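Local coordinates for protein phosphoglycerate kinase (Coxiella burnetii, PDB 4NG4) that catalyses the reversible phosphoryl transfer from ATP to 3-phosphoglycerate, giving 1,3-bisphosphoglycerate and ADP, a step of glycolysis, as a monomer made of two lobes, at residues 119-122 / 123-127; 134-137 / 138-142; 78-81 / 82-85. All coordinates share one frame; numbering follows the deposited sequence.

Interaction 1: 119-122 / 123-127; sequences LCEN and VRFNK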
ATOM      1  N   LEU A 119      -2.779 -10.864 -23.855  1.00 43.02           N
ATOM      2  CA  LEU A 119      -3.201  -9.798 -22.939  1.00 39.23           C
ATOM      3  C   LEU A 119      -4.569  -9.282 -23.364  1.00 37.85           C
ATOM      4  O   LEU A 119      -4.713  -8.689 -24.434  1.00 38.50           O
ATOM      5  CB  LEU A 119      -2.178  -8.649 -22.927  1.00 38.48           C
ATOM      6  CG  LEU A 119      -2.481  -7.413 -22.070  1.00 34.74           C
ATOM      7  CD1 LEU A 119      -2.615  -7.771 -20.595  1.00 31.71           C
ATOM      8  CD2 LEU A 119      -1.412  -6.365 -22.283  1.00 34.21           C
ATOM      9  N   CYS A 120      -5.567  -9.530 -22.519  1.00 36.50           N
ATOM     10  CA  CYS A 120      -6.914  -9.023 -22.729  1.00 35.56           C
ATOM     11  C   CYS A 120      -6.907  -7.500 -22.606  1.00 33.40           C
ATOM     12  O   CYS A 120      -6.154  -6.929 -21.785  1.00 32.04           O
ATOM     13  CB  CYS A 120      -7.877  -9.624 -21.697  1.00 35.02           C
ATOM     14  SG  CYS A 120      -8.063 -11.443 -21.792  1.00 38.91           S
ATOM     15  N   GLU A 121      -7.759  -6.853 -23.404  1.00 33.11           N
ATOM     16  CA  GLU A 121      -7.858  -5.406 -23.394  1.00 31.24           C
ATOM     17  C   GLU A 121      -8.434  -4.918 -22.049  1.00 28.95           C
ATOM     18  O   GLU A 121      -9.265  -5.600 -21.446  1.00 29.03           O
ATOM     19  CB  GLU A 121      -8.712  -4.938 -24.569  1.00 32.09           C
ATOM     20  CG  GLU A 121      -8.879  -3.435 -24.701  1.00 31.00           C
ATOM     21  CD  GLU A 121      -7.573  -2.667 -24.662  1.00 30.63           C
ATOM     22  OE1 GLU A 121      -6.920  -2.638 -23.590  1.00 28.81           O
ATOM     23  OE2 GLU A 121      -7.214  -2.056 -25.693  1.00 31.73           O
ATOM     24  N   ASN A 122      -7.945  -3.763 -21.583  1.00 27.33           N
ATOM     25  CA  ASN A 122      -8.427  -3.077 -20.370  1.00 25.24           C
ATOM     26  C   ASN A 122      -9.799  -3.582 -19.876  1.00 24.85           C
ATOM     27  O   ASN A 122     -10.814  -3.449 -20.554  1.00 25.54           O
ATOM     28  CB  ASN A 122      -8.481  -1.563 -20.653  1.00 24.80           C
ATOM     29  CG  ASN A 122      -8.600  -0.725 -19.407  1.00 23.13           C
ATOM     30  OD1 ASN A 122      -8.861  -1.226 -18.307  1.00 21.27           O
ATOM     31  ND2 ASN A 122      -8.415   0.576 -19.576  1.00 21.84           N
ATOM     32  N   VAL A 123      -9.811  -4.177 -18.692  1.00 24.26           N
ATOM     33  CA  VAL A 123     -11.021  -4.781 -18.139  1.00 24.54           C
ATOM     34  C   VAL A 123     -12.054  -3.761 -17.748  1.00 24.07           C
ATOM     35  O   VAL A 123     -13.216  -4.096 -17.585  1.00 25.32           O
ATOM     36  CB  VAL A 123     -10.721  -5.554 -16.862  1.00 24.59           C
ATOM     37  CG1 VAL A 123      -9.922  -6.783 -17.177  1.00 25.98           C
ATOM     38  CG2 VAL A 123     -10.004  -4.658 -15.854  1.00 22.55           C
ATOM     39  N   ARG A 124     -11.611  -2.525 -17.537  1.00 23.15           N
ATOM     40  CA  ARG A 124     -12.491  -1.428 -17.158  1.00 22.54           C
ATOM     41  C   ARG A 124     -13.296  -0.834 -18.318  1.00 23.07           C
ATOM     42  O   ARG A 124     -14.079   0.089 -18.109  1.00 22.86           O
ATOM     43  CB  ARG A 124     -11.674  -0.343 -16.474  1.00 21.61           C
ATOM     44  CG  ARG A 124     -11.125  -0.781 -15.136  1.00 21.05           C
ATOM     45  CD  ARG A 124     -10.598   0.394 -14.343  1.00 20.48           C
ATOM     46  NE  ARG A 124     -10.191  -0.028 -13.015  1.00 21.07           N
ATOM     47  CZ  ARG A 124      -9.488   0.712 -12.168  1.00 21.47           C
ATOM     48  NH1 ARG A 124      -9.080   1.940 -12.489  1.00 22.89           N
ATOM     49  NH2 ARG A 124      -9.183   0.217 -10.988  1.00 21.20           N
ATOM     50  N   PHE A 125     -13.101  -1.356 -19.529  1.00 23.96           N
ATOM     51  CA  PHE A 125     -13.954  -1.002 -20.657  1.00 25.42           C
ATOM     52  C   PHE A 125     -15.307  -1.670 -20.538  1.00 26.97           C
ATOM     53  O   PHE A 125     -16.305  -1.106 -20.989  1.00 28.30           O
ATOM     54  CB  PHE A 125     -13.331  -1.390 -21.993  1.00 26.35           C
ATOM     55  CG  PHE A 125     -12.221  -0.478 -22.448  1.00 26.21           C
ATOM     56  CD1 PHE A 125     -12.375   0.912 -22.446  1.00 26.17           C
ATOM     57  CD2 PHE A 125     -11.037  -1.011 -22.927  1.00 26.25           C
ATOM     58  CE1 PHE A 125     -11.349   1.754 -22.888  1.00 26.23           C
ATOM     59  CE2 PHE A 125     -10.009  -0.184 -23.367  1.00 26.79           C
ATOM     60  CZ  PHE A 125     -10.169   1.206 -23.354  1.00 26.82           C
ATOM     61  N   ASN A 126     -15.341  -2.851 -19.920  1.00 27.37           N
ATOM     62  CA  ASN A 126     -16.551  -3.664 -19.866  1.00 29.47           C
ATOM     63  C   ASN A 126     -17.643  -3.024 -19.001  1.00 29.89           C
ATOM     64  O   ASN A 126     -17.422  -2.779 -17.806  1.00 28.28           O
ATOM     65  CB  ASN A 126     -16.228  -5.070 -19.334  1.00 30.00           C
ATOM     66  CG  ASN A 126     -15.268  -5.848 -20.236  1.00 30.72           C
ATOM     67  OD1 ASN A 126     -15.328  -5.761 -21.458  1.00 34.25           O
ATOM     68  ND2 ASN A 126     -14.405  -6.635 -19.631  1.00 29.40           N
ATOM     69  N   LYS A 127     -18.798  -2.736 -19.615  1.00 31.97           N
ATOM     70  CA  LYS A 127     -20.043  -2.487 -18.868  1.00 33.78           C
ATOM     71  C   LYS A 127     -20.133  -3.498 -17.715  1.00 34.09           C
ATOM     72  O   LYS A 127     -20.288  -4.711 -17.967  1.00 35.21           O
ATOM     73  CB  LYS A 127     -21.288  -2.659 -19.768  1.00 37.14           C
ATOM     74  CG  LYS A 127     -21.816  -1.403 -20.471  1.00 38.50           C
ATOM     75  CD  LYS A 127     -23.137  -1.731 -21.205  1.00 43.30           C
ATOM     76  CE  LYS A 127     -23.875  -0.502 -21.756  1.00 44.81           C
ATOM     77  NZ  LYS A 127     -23.734  -0.351 -23.228  1.00 46.22           N
TER

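Interaction 2: 134-137 / 138-142; sequences TELA and KRMAE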
ATOM      1  N   THR A 134     -22.843  -9.617 -11.657  1.00 48.19           N
ATOM      2  CA  THR A 134     -22.833 -11.076 -11.619  1.00 51.00           C
ATOM      3  C   THR A 134     -22.653 -11.653 -13.015  1.00 51.37           C
ATOM      4  O   THR A 134     -21.733 -12.448 -13.243  1.00 50.71           O
ATOM      5  CB  THR A 134     -24.137 -11.658 -11.020  1.00 56.07           C
ATOM      6  OG1 THR A 134     -24.231 -11.330  -9.631  1.00 56.26           O
ATOM      7  CG2 THR A 134     -24.162 -13.167 -11.169  1.00 59.28           C
ATOM      8  N   GLU A 135     -23.526 -11.243 -13.939  1.00 52.77           N
ATOM      9  CA  GLU A 135     -23.532 -11.801 -15.292  1.00 54.09           C
ATOM     10  C   GLU A 135     -22.154 -11.678 -15.936  1.00 50.08           C
ATOM     11  O   GLU A 135     -21.624 -12.656 -16.458  1.00 51.04           O
ATOM     12  CB  GLU A 135     -24.599 -11.136 -16.171  1.00 55.96           C
ATOM     13  CG  GLU A 135     -25.000 -11.985 -17.385  1.00 60.02           C
ATOM     14  CD  GLU A 135     -25.480 -11.169 -18.580  1.00 61.29           C
ATOM     15  OE1 GLU A 135     -25.354  -9.926 -18.550  1.00 58.09           O
ATOM     16  OE2 GLU A 135     -25.980 -11.783 -19.561  1.00 64.95           O
ATOM     17  N   LEU A 136     -21.575 -10.484 -15.877  1.00 45.98           N
ATOM     18  CA  LEU A 136     -20.220 -10.253 -16.386  1.00 42.57           C
ATOM     19  C   LEU A 136     -19.203 -11.207 -15.774  1.00 42.10           C
ATOM     20  O   LEU A 136     -18.344 -11.732 -16.470  1.00 41.61           O
ATOM     21  CB  LEU A 136     -19.779  -8.812 -16.103  1.00 38.99           C
ATOM     22  CG  LEU A 136     -18.306  -8.460 -16.372  1.00 35.34           C
ATOM     23  CD1 LEU A 136     -17.805  -8.957 -17.728  1.00 34.98           C
ATOM     24  CD2 LEU A 136     -18.107  -6.959 -16.263  1.00 32.55           C
ATOM     25  N   ALA A 137     -19.306 -11.406 -14.464  1.00 42.66           N
ATOM     26  CA  ALA A 137     -18.366 -12.240 -13.724  1.00 42.60           C
ATOM     27  C   ALA A 137     -18.459 -13.688 -14.150  1.00 45.98           C
ATOM     28  O   ALA A 137     -17.443 -14.321 -14.404  1.00 45.75           O
ATOM     29  CB  ALA A 137     -18.609 -12.123 -12.230  1.00 42.95           C
ATOM     30  N   LYS A 138     -19.677 -14.214 -14.219  1.00 49.86           N
ATOM     31  CA  LYS A 138     -19.896 -15.597 -14.662  1.00 53.94           C
ATOM     32  C   LYS A 138     -19.280 -15.827 -16.047  1.00 53.62           C
ATOM     33  O   LYS A 138     -18.715 -16.880 -16.313  1.00 55.59           O
ATOM     34  CB  LYS A 138     -21.389 -15.923 -14.679  1.00 58.20           C
ATOM     35  CG  LYS A 138     -21.987 -16.121 -13.307  1.00 60.25           C
ATOM     36  CD  LYS A 138     -23.512 -16.101 -13.351  1.00 64.46           C
ATOM     37  CE  LYS A 138     -24.119 -16.531 -12.016  1.00 67.59           C
ATOM     38  NZ  LYS A 138     -25.605 -16.377 -11.978  1.00 71.75           N
ATOM     39  N   ARG A 139     -19.367 -14.821 -16.906  1.00 51.61           N
ATOM     40  CA  ARG A 139     -18.855 -14.911 -18.270  1.00 51.74           C
ATOM     41  C   ARG A 139     -17.330 -14.977 -18.276  1.00 49.00           C
ATOM     42  O   ARG A 139     -16.742 -15.729 -19.048  1.00 50.46           O
ATOM     43  CB  ARG A 139     -19.338 -13.709 -19.090  1.00 50.42           C
ATOM     44  CG  ARG A 139     -19.511 -13.973 -20.582  1.00 53.35           C
ATOM     45  CD  ARG A 139     -20.609 -13.068 -21.164  1.00 55.04           C
ATOM     46  NE  ARG A 139     -20.433 -11.654 -20.789  1.00 51.58           N
ATOM     47  CZ  ARG A 139     -21.361 -10.702 -20.920  1.00 51.43           C
ATOM     48  NH1 ARG A 139     -22.561 -10.981 -21.429  1.00 56.13           N
ATOM     49  NH2 ARG A 139     -21.093  -9.454 -20.543  1.00 47.51           N
ATOM     50  N   MET A 140     -16.699 -14.169 -17.427  1.00 45.48           N
ATOM     51  CA  MET A 140     -15.248 -14.224 -17.226  1.00 43.39           C
ATOM     52  C   MET A 140     -14.829 -15.597 -16.701  1.00 46.10           C
ATOM     53  O   MET A 140     -13.787 -16.115 -17.088  1.00 46.49           O
ATOM     54  CB  MET A 140     -14.787 -13.137 -16.240  1.00 39.74           C
ATOM     55  CG  MET A 140     -14.969 -11.685 -16.718  1.00 36.98           C
ATOM     56  SD  MET A 140     -14.064 -10.478 -15.709  1.00 31.51           S
ATOM     57  CE  MET A 140     -14.276  -8.993 -16.639  1.00 31.00           C
ATOM     58  N   ALA A 141     -15.650 -16.175 -15.822  1.00 48.48           N
ATOM     59  CA  ALA A 141     -15.374 -17.482 -15.215  1.00 51.64           C
ATOM     60  C   ALA A 141     -15.534 -18.624 -16.212  1.00 55.73           C
ATOM     61  O   ALA A 141     -14.893 -19.671 -16.081  1.00 58.30           O
ATOM     62  CB  ALA A 141     -16.282 -17.708 -14.028  1.00 53.48           C
ATOM     63  N   GLU A 142     -16.412 -18.412 -17.189  1.00 56.99           N
ATOM     64  CA  GLU A 142     -16.616 -19.327 -18.316  1.00 60.90           C
ATOM     65  C   GLU A 142     -15.322 -19.505 -19.117  1.00 60.17           C
ATOM     66  O   GLU A 142     -14.987 -20.616 -19.524  1.00 63.83           O
ATOM     67  CB  GLU A 142     -17.716 -18.763 -19.236  1.00 61.80           C
ATOM     68  CG  GLU A 142     -18.591 -19.787 -19.933  1.00 67.85           C
ATOM     69  CD  GLU A 142     -19.506 -20.543 -18.979  1.00 72.24           C
ATOM     70  OE1 GLU A 142     -19.532 -20.220 -17.770  1.00 70.62           O
ATOM     71  OE2 GLU A 142     -20.202 -21.471 -19.441  1.00 77.61           O
TER

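Interaction 3: 78-81 / 82-85; sequences KFEK and EFSL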
ATOM      1  N   LYS A  78     -17.006   2.418 -23.487  1.00 30.26           N
ATOM      2  CA  LYS A  78     -16.481   3.372 -24.458  1.00 31.33           C
ATOM      3  C   LYS A  78     -14.987   3.167 -24.664  1.00 30.07           C
ATOM      4  O   LYS A  78     -14.161   3.667 -23.887  1.00 28.46           O
ATOM      5  CB  LYS A  78     -16.764   4.797 -23.992  1.00 31.57           C
ATOM      6  CG  LYS A  78     -16.356   5.894 -24.977  1.00 33.24           C
ATOM      7  CD  LYS A  78     -16.173   7.208 -24.222  1.00 33.30           C
ATOM      8  CE  LYS A  78     -16.271   8.413 -25.116  1.00 35.83           C
ATOM      9  NZ  LYS A  78     -16.857   9.585 -24.392  1.00 35.59           N
ATOM     10  N   PHE A  79     -14.653   2.427 -25.714  1.00 31.32           N
ATOM     11  CA  PHE A  79     -13.261   2.181 -26.077  1.00 31.06           C
ATOM     12  C   PHE A  79     -12.570   3.464 -26.535  1.00 31.80           C
ATOM     13  O   PHE A  79     -13.077   4.194 -27.399  1.00 33.59           O
ATOM     14  CB  PHE A  79     -13.147   1.108 -27.174  1.00 32.81           C
ATOM     15  CG  PHE A  79     -11.755   0.950 -27.713  1.00 33.15           C
ATOM     16  CD1 PHE A  79     -10.763   0.390 -26.935  1.00 32.07           C
ATOM     17  CD2 PHE A  79     -11.431   1.379 -28.988  1.00 35.10           C
ATOM     18  CE1 PHE A  79      -9.464   0.249 -27.429  1.00 33.38           C
ATOM     19  CE2 PHE A  79     -10.154   1.237 -29.476  1.00 36.28           C
ATOM     20  CZ  PHE A  79      -9.165   0.672 -28.697  1.00 34.71           C
ATOM     21  N   GLU A  80     -11.418   3.729 -25.926  1.00 30.66           N
ATOM     22  CA  GLU A  80     -10.518   4.794 -26.348  1.00 31.97           C
ATOM     23  C   GLU A  80      -9.081   4.277 -26.298  1.00 31.62           C
ATOM     24  O   GLU A  80      -8.696   3.567 -25.375  1.00 29.78           O
ATOM     25  CB  GLU A  80     -10.684   6.022 -25.448  1.00 31.43           C
ATOM     26  CG  GLU A  80     -11.990   6.749 -25.654  1.00 33.43           C
ATOM     27  CD  GLU A  80     -12.150   7.952 -24.751  1.00 35.36           C
ATOM     28  OE1 GLU A  80     -12.669   7.793 -23.619  1.00 34.31           O
ATOM     29  OE2 GLU A  80     -11.784   9.068 -25.187  1.00 38.66           O
ATOM     30  N   LYS A  81      -8.294   4.635 -27.304  1.00 34.00           N
ATOM     31  CA  LYS A  81      -6.907   4.186 -27.404  1.00 34.69           C
ATOM     32  C   LYS A  81      -6.055   4.687 -26.238  1.00 33.48           C
ATOM     33  O   LYS A  81      -5.102   4.040 -25.841  1.00 33.19           O
ATOM     34  CB  LYS A  81      -6.314   4.636 -28.741  1.00 37.78           C
ATOM     35  CG  LYS A  81      -6.901   3.898 -29.905  1.00 39.50           C
ATOM     36  CD  LYS A  81      -6.399   4.432 -31.198  1.00 43.31           C
ATOM     37  CE  LYS A  81      -7.162   3.836 -32.353  1.00 45.68           C
ATOM     38  NZ  LYS A  81      -6.897   4.602 -33.598  1.00 49.25           N
ATOM     39  N   GLU A  82      -6.427   5.846 -25.711  1.00 33.41           N
ATOM     40  CA  GLU A  82      -5.838   6.438 -24.508  1.00 32.72           C
ATOM     41  C   GLU A  82      -5.765   5.447 -23.322  1.00 30.21           C
ATOM     42  O   GLU A  82      -4.850   5.511 -22.512  1.00 30.21           O
ATOM     43  CB  GLU A  82      -6.660   7.679 -24.116  1.00 32.77           C
ATOM     44  CG  GLU A  82      -5.969   8.648 -23.193  1.00 33.99           C
ATOM     45  CD  GLU A  82      -6.741   9.958 -23.050  1.00 36.43           C
ATOM     46  OE1 GLU A  82      -6.241  11.005 -23.527  1.00 39.64           O
ATOM     47  OE2 GLU A  82      -7.857   9.943 -22.474  1.00 36.52           O
ATOM     48  N   PHE A  83      -6.721   4.535 -23.230  1.00 28.60           N
ATOM     49  CA  PHE A  83      -6.741   3.549 -22.168  1.00 26.74           C
ATOM     50  C   PHE A  83      -6.635   2.134 -22.740  1.00 26.73           C
ATOM     51  O   PHE A  83      -7.214   1.185 -22.214  1.00 25.55           O
ATOM     52  CB  PHE A  83      -8.028   3.702 -21.343  1.00 25.63           C
ATOM     53  CG  PHE A  83      -8.270   5.111 -20.837  1.00 26.37           C
ATOM     54  CD1 PHE A  83      -7.561   5.602 -19.740  1.00 25.49           C
ATOM     55  CD2 PHE A  83      -9.215   5.941 -21.443  1.00 26.94           C
ATOM     56  CE1 PHE A  83      -7.778   6.895 -19.270  1.00 25.79           C
ATOM     57  CE2 PHE A  83      -9.435   7.240 -20.965  1.00 26.89           C
ATOM     58  CZ  PHE A  83      -8.718   7.709 -19.886  1.00 26.09           C
ATOM     59  N   SER A  84      -5.876   1.992 -23.813  1.00 28.51           N
ATOM     60  CA  SER A  84      -5.630   0.686 -24.400  1.00 29.61           C
ATOM     61  C   SER A  84      -4.370   0.056 -23.789  1.00 29.96           C
ATOM     62  O   SER A  84      -3.363   0.733 -23.606  1.00 31.15           O
ATOM     63  CB  SER A  84      -5.472   0.821 -25.920  1.00 32.11           C
ATOM     64  OG  SER A  84      -5.465  -0.448 -26.559  1.00 33.62           O
ATOM     65  N   LEU A  85      -4.415  -1.239 -23.488  1.00 29.47           N
ATOM     66  CA  LEU A  85      -3.228  -1.958 -23.038  1.00 30.31           C
ATOM     67  C   LEU A  85      -2.253  -2.303 -24.192  1.00 33.55           C
ATOM     68  O   LEU A  85      -1.386  -3.170 -24.051  1.00 34.83           O
ATOM     69  CB  LEU A  85      -3.646  -3.239 -22.297  1.00 29.47           C
ATOM     70  CG  LEU A  85      -4.141  -3.070 -20.864  1.00 27.27           C
ATOM     71  CD1 LEU A  85      -4.705  -4.378 -20.308  1.00 26.24           C
ATOM     72  CD2 LEU A  85      -3.019  -2.543 -19.981  1.00 25.77           C
TER

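Interaction 1: 119-122 / 123-127
N122 and F125 pack tightly against each other where the chain leaves strand 117-120. Two hydrogen bonds shape this turn, and N122 accepts both. Its backbone O takes F125 N at 3.3 Å, which closes a type I beta turn over V123 and R124. Its side-chain OD1 takes R124 N at 3.1 Å, which makes an Asx turn inside the same loop. Each donor stands well above the carbonyl plane. CG of N122 is anti to the backbone N (chi1 -165°), which swings the amide over the start of the turn.

The F125 ring folds back under this turn. Its CE2 lies 3.4 Å from N122 CB. N122 ND2 sits over one face of the ring, offset toward the rim, with the amide plane turned 58° from the ring. E121 meets the same ring at its edge. Its CG is 3.7 Å from CE2, and its carboxylate stands nearly perpendicular to the ring. The buried N122 ND2 is satisfied by L71 O and F83 O.

R124 forms the looser, partly exposed side. Its CB lies 3.5 Å from N122 OD1, but the extended chain beyond leads away. NH1 bonds to G72 O. R124 is a predicted substrate-binding residue close to H70 and N34, so the turn probably sets the root of a substrate-site arginine.

V123 packs on L68 of strand 64-69, and its backbone pairs with S69. N126 rests on W106 and L107 of a loop and on L136 and M140 of helix 134-142.

Interaction 2: 134-137 / 138-142
L136 and M140 meet at an angle on the buried side of helix 134-142, one turn apart. The methyl CD1 of L136 lies 3.7 Å from CE of M140. CG of L136 is anti to its backbone N (chi1 171°), whereas CG of M140 lies beside its own backbone N (chi1 -65°). M140 then runs extended, which carries its terminal methyl out to the leucine branch. This is an i, i+4 apolar contact.

The exposed side holds two pairs of different character. T134 and K138 lie alongside each other and point the same way. The threonine methyl CG2 lies along the end of the lysine chain, 3.5 Å from K138 CE and about as close to NZ. E135 and R139 are less closely joined. E135 OE2 and R139 NH1 are 4.0 Å apart, a long salt bridge. The carboxylate and guanidinium planes are turned 48° from each other, and no N-H points at the oxygen. The attraction is between charges only.

Beneath these pairs runs the regular i, i+4 backbone ladder of an alpha helix. K138 N bonds to T134 O at 2.9 Å, and A141 N bonds to A137 O at 2.9 Å. R139 N and M140 N reach E135 O and L136 O in the same way. L136 N is held by N133 OD1, just before the helix.

The helix is amphipathic. Its inner side packs on helix 160-168, with L136 on A160 and M140 on V165. M140 also rests on W106, and L136 on L107. At the outer margin, T134 and K138 touch Y168.

Interaction 3: 78-81 / 82-85
S84 N donates to K81 O at 3.0 Å, the shorter of two backbone hydrogen bonds in this turn. The other runs from F83 N to E80 O at 3.1 Å. Both span three residues, and together they wind the chain into a short piece of 3-10 helix at K81 and E82. In each, the donor stands well above the acceptor's carbonyl plane. S84 CB also lies against K81 O at 3.2 Å.

The two phenylalanines flank the turn in different ways. F79 reaches forward with CG anti to its backbone N (chi1 172°), and its ring edge faces S84, with CE1 4.2 Å from OG. The backbone N of K81 lies over one face of this ring, offset toward the rim. F83 offers its edge to the E80 carboxylate, with CE2 4.2 Å from OE1. E82 CB sits over one face of the F83 ring, near its rim.

E80 and E82 bring like charges fairly close, with their OE2 atoms 4.9 Å apart. This probably costs a little energy at a largely exposed surface. F79, E80 and K81 also touch a crystal neighbour, so their side-chain positions may partly reflect the lattice.

The inner end of the turn is anchored on the 119-122 segment. S84 OG bonds to E121 OE2, and E121 OE1 takes the backbone N of L85. L85 is the N-cap of helix 86-94. F79 stacks edge-to-face with F125, and F83 packs near G72, a predicted substrate-binding residue. S84 and L85 both rest on L102 of strand 102-103.

In the fold
From the N terminus, interaction 3 comes first, in the loop between strand 64-69 and helix 86-94. Interaction 1 begins on the end of strand 117-120 and runs into the loop after it. Interactions 3 and 1 each close a local turn; interaction 2 stays within one helix, 134-142. The three run in series without nesting or crossing. Interactions 3 and 1 touch, with centres about 9 Å apart, which ties the loop before helix 86-94 to the end of strand 117-120. The 123-127 loop then reaches helix 134-142 through N126. Interactions 2 and 3 do not meet. All three belong to the lobe built on the six-stranded parallel sheet.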